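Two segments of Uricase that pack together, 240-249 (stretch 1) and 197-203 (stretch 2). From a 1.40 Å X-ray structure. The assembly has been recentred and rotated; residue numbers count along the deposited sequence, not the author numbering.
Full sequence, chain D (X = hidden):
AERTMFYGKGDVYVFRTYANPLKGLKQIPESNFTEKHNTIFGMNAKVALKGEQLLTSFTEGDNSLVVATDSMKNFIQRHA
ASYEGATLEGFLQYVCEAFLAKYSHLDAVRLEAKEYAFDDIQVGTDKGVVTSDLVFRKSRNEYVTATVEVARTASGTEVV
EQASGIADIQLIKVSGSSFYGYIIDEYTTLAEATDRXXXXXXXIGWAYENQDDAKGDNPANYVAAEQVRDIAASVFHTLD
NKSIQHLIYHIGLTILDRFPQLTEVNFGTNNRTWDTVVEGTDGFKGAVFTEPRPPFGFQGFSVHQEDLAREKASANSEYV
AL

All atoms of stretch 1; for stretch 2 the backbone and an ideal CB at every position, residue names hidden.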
# COMPACT_ATOMS: atom_id res chain seq x y z
N ASP D 240 13.75 -27.58 16.44
CA ASP D 240 12.37 -28.03 16.52
C ASP D 240 11.68 -27.10 17.51
O ASP D 240 11.67 -27.34 18.71
CB ASP D 240 12.30 -29.48 16.99
CG ASP D 240 13.02 -30.43 16.05
OD1 ASP D 240 12.79 -30.34 14.83
OD2 ASP D 240 13.83 -31.25 16.53
N ASN D 241 11.12 -26.00 17.00
CA ASN D 241 10.55 -25.00 17.88
C ASN D 241 9.21 -25.45 18.44
O ASN D 241 8.49 -26.24 17.82
CB ASN D 241 10.41 -23.65 17.15
CG ASN D 241 9.31 -23.67 16.12
OD1 ASN D 241 8.12 -23.64 16.46
ND2 ASN D 241 9.69 -23.69 14.84
N LYS D 242 8.88 -24.94 19.62
CA LYS D 242 7.65 -25.30 20.31
C LYS D 242 6.64 -24.16 20.21
O LYS D 242 5.48 -24.30 20.62
CB LYS D 242 7.95 -25.59 21.79
CG LYS D 242 8.92 -26.73 22.02
CD LYS D 242 9.44 -26.71 23.46
CE LYS D 242 10.52 -27.76 23.69
NZ LYS D 242 11.25 -27.50 24.95
N SER D 243 7.10 -23.04 19.69
CA SER D 243 6.29 -21.85 19.50
C SER D 243 7.19 -20.79 18.89
O SER D 243 8.40 -20.97 18.83
CB SER D 243 5.75 -21.32 20.82
OG SER D 243 6.81 -21.05 21.71
N ILE D 244 6.59 -19.70 18.43
CA ILE D 244 7.39 -18.57 17.99
C ILE D 244 8.15 -18.00 19.18
O ILE D 244 9.31 -17.60 19.06
CB ILE D 244 6.53 -17.49 17.34
CG1 ILE D 244 5.88 -18.02 16.07
CG2 ILE D 244 7.36 -16.26 17.01
CD1 ILE D 244 4.95 -17.04 15.43
N GLN D 245 7.49 -17.97 20.34
CA GLN D 245 8.12 -17.51 21.58
C GLN D 245 9.41 -18.26 21.83
O GLN D 245 10.46 -17.66 22.05
CB GLN D 245 7.19 -17.70 22.78
CG GLN D 245 6.02 -16.74 22.83
CD GLN D 245 4.77 -17.25 22.14
OE1 GLN D 245 4.85 -17.96 21.12
NE2 GLN D 245 3.61 -16.90 22.68
N HIS D 246 9.32 -19.59 21.79
CA HIS D 246 10.46 -20.46 21.99
C HIS D 246 11.53 -20.24 20.91
O HIS D 246 12.72 -20.14 21.21
CB HIS D 246 9.96 -21.91 22.01
CG HIS D 246 11.04 -22.94 22.11
ND1 HIS D 246 11.29 -23.85 21.11
CD2 HIS D 246 11.92 -23.21 23.11
CE1 HIS D 246 12.28 -24.64 21.48
NE2 HIS D 246 12.69 -24.28 22.69
N LEU D 247 11.10 -20.14 19.66
CA LEU D 247 12.02 -19.91 18.55
C LEU D 247 12.87 -18.66 18.73
O LEU D 247 14.10 -18.71 18.58
CB LEU D 247 11.25 -19.86 17.24
CG LEU D 247 12.05 -19.43 16.01
CD1 LEU D 247 13.15 -20.44 15.70
CD2 LEU D 247 11.11 -19.27 14.83
N ILE D 248 12.24 -17.53 19.05
CA ILE D 248 12.98 -16.29 19.10
C ILE D 248 13.91 -16.24 20.30
O ILE D 248 14.96 -15.59 20.24
CB ILE D 248 12.07 -15.03 19.00
CG1 ILE D 248 11.06 -14.98 20.14
CG2 ILE D 248 11.36 -15.01 17.65
CD1 ILE D 248 10.26 -13.68 20.15
N TYR D 249 13.56 -16.95 21.37
CA TYR D 249 14.49 -17.06 22.49
C TYR D 249 15.80 -17.68 22.01
O TYR D 249 16.89 -17.17 22.28
CB TYR D 249 13.88 -17.91 23.61
CG TYR D 249 14.76 -18.06 24.84
CD1 TYR D 249 15.20 -16.94 25.54
CD2 TYR D 249 15.13 -19.31 25.30
CE1 TYR D 249 16.00 -17.07 26.66
CE2 TYR D 249 15.93 -19.45 26.43
CZ TYR D 249 16.36 -18.33 27.10
OH TYR D 249 17.15 -18.45 28.22
N UNK D 197 2.39 -25.19 7.88
CA UNK D 197 3.78 -24.73 7.94
C UNK D 197 3.86 -23.40 8.71
O UNK D 197 3.13 -22.47 8.39
CB UNK D 197 4.35 -24.57 6.53
N UNK D 198 4.72 -23.33 9.71
CA UNK D 198 4.91 -22.08 10.44
C UNK D 198 5.48 -20.97 9.55
O UNK D 198 6.54 -21.13 8.94
CB UNK D 198 5.84 -22.31 11.64
N UNK D 199 4.77 -19.85 9.50
CA UNK D 199 5.13 -18.74 8.64
C UNK D 199 5.25 -17.52 9.54
O UNK D 199 4.28 -17.11 10.17
CB UNK D 199 4.11 -18.53 7.52
N UNK D 200 6.46 -16.95 9.59
CA UNK D 200 6.77 -15.87 10.54
C UNK D 200 7.35 -14.63 9.87
O UNK D 200 8.05 -14.72 8.86
CB UNK D 200 7.75 -16.38 11.60
N UNK D 201 7.02 -13.47 10.43
CA UNK D 201 7.68 -12.21 10.09
C UNK D 201 8.51 -11.86 11.31
O UNK D 201 8.03 -12.00 12.44
CB UNK D 201 6.69 -11.10 9.73
N UNK D 202 9.74 -11.38 11.08
CA UNK D 202 10.64 -11.01 12.18
C UNK D 202 11.28 -9.66 11.92
O UNK D 202 11.78 -9.41 10.82
CB UNK D 202 11.72 -12.07 12.37
N UNK D 203 11.25 -8.80 12.92
CA UNK D 203 12.13 -7.64 13.00
C UNK D 203 13.05 -7.93 14.16
O UNK D 203 12.58 -8.25 15.26
CB UNK D 203 11.37 -6.33 13.18

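Stretch 1 begins as loop and becomes a helix at Ile 244. Ser 243 sits at the N-cap, and its OG accepts from His 246 N at 2.9 Å. Toward stretch 2 the helix presents Ile 244, Leu 247 and Ile 248, so the surface on offer is almost wholly aliphatic. Stretch 2 has extended backbone angles, and its side chains should roughly alternate between facing the helix and turning from it. The helix and strand axes come no closer than 11.3 Å, a gap that side chains must fill.

Position 197 has phi/psi of -64/127. Its ideal CB has nothing of stretch 1 within 5.5 Å, so the contact sets no demand. The phi value would suit proline. The residue is Pro 197, and it makes no contact with stretch 1.

At position 198 CA-to-CB points toward stretch 1. The ideal CB lies 5.2 Å from Asn 241 ND2, with the side chain of Ile 244 also on this side. Leucine or methionine would suit the aliphatic neighbour; a polar side chain such as glutamine might instead look for the amide of Asn 241. The residue is Leu 198, with chi1 t and chi2 p. Leu 198 CD1 packs against Ile 244 CG1 at 4.1 Å. Leu 198 CD2 lies 3.7 Å from Asn 241 OD1, a contact without a hydrogen bond. It has the largest covered area of the stretch, 60 Å².

Position 199 points away from the helix. Stretch 1 places no limit on its size, and a large side chain, aromatic or otherwise, is possible. The residue is Tyr 199, whose ring extends from the other side of the strand.

Position 200 points toward the helix again. The ideal CB is 4.8 Å from Ile 244 CD1 and 5.5 Å from Leu 247 CD2. Both neighbours are apolar, and no donor or acceptor is offered by them. Valine, isoleucine or leucine would suit, and the extended backbone is comfortable for a beta-branched residue. The residue is Ile 200, with chi1 p and chi2 t. Its two branches reach different neighbours: Ile 200 CG2 meets Ile 244 CD1 at 3.8 Å, and Ile 200 CD1 meets Leu 247 CD2 at 3.6 Å.

Position 201 is out of reach of stretch 1, and many side chains would serve. The residue is Phe 201.

At position 202 CA-to-CB points sideways, and nothing of stretch 1 lies within 5.5 Å of the ideal CB. A small side chain would not bridge the gap to Ile 248. A longer apolar one, leucine or methionine, could. The residue is Leu 202, with chi1 m and chi2 t. Leu 202 CD2 reaches Ile 248 CG2 at 4.0 Å.

Position 203 is beyond reach, so stretch 1 does not choose between polar and apolar. The residue is Asn 203; its OD1 is hydrogen-bonded elsewhere in the structure.

Stretch 2 (197-203) PLYIFLN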
# COMPACT_ATOMS: atom_id res chain seq x y z
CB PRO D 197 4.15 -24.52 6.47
CG PRO D 197 3.13 -25.28 5.67
CD PRO D 197 1.88 -25.29 6.50
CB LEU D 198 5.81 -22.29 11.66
CG LEU D 198 5.96 -21.09 12.59
CD1 LEU D 198 4.61 -20.67 13.15
CD2 LEU D 198 6.93 -21.40 13.72
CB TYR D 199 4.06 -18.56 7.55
CG TYR D 199 4.32 -17.49 6.52
CD1 TYR D 199 5.61 -17.03 6.25
CD2 TYR D 199 3.27 -16.93 5.80
CE1 TYR D 199 5.83 -16.05 5.31
CE2 TYR D 199 3.49 -15.94 4.86
CZ TYR D 199 4.77 -15.51 4.62
OH TYR D 199 4.98 -14.52 3.70
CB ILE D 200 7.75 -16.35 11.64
CG1 ILE D 200 9.11 -16.71 11.04
CG2 ILE D 200 7.18 -17.54 12.39
CD1 ILE D 200 10.16 -17.12 12.08
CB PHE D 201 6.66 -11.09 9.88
CG PHE D 201 5.79 -11.24 8.65
CD1 PHE D 201 5.84 -12.38 7.84
CD2 PHE D 201 4.93 -10.22 8.29
CE1 PHE D 201 5.03 -12.50 6.72
CE2 PHE D 201 4.12 -10.33 7.17
CZ PHE D 201 4.17 -11.47 6.39
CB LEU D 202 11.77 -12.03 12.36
CG LEU D 202 11.44 -13.47 12.77
CD1 LEU D 202 12.72 -14.28 12.92
CD2 LEU D 202 10.64 -13.49 14.07
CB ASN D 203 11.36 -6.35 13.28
CG ASN D 203 10.38 -5.99 12.18
OD1 ASN D 203 10.50 -6.41 11.04
ND2 ASN D 203 9.39 -5.18 12.54
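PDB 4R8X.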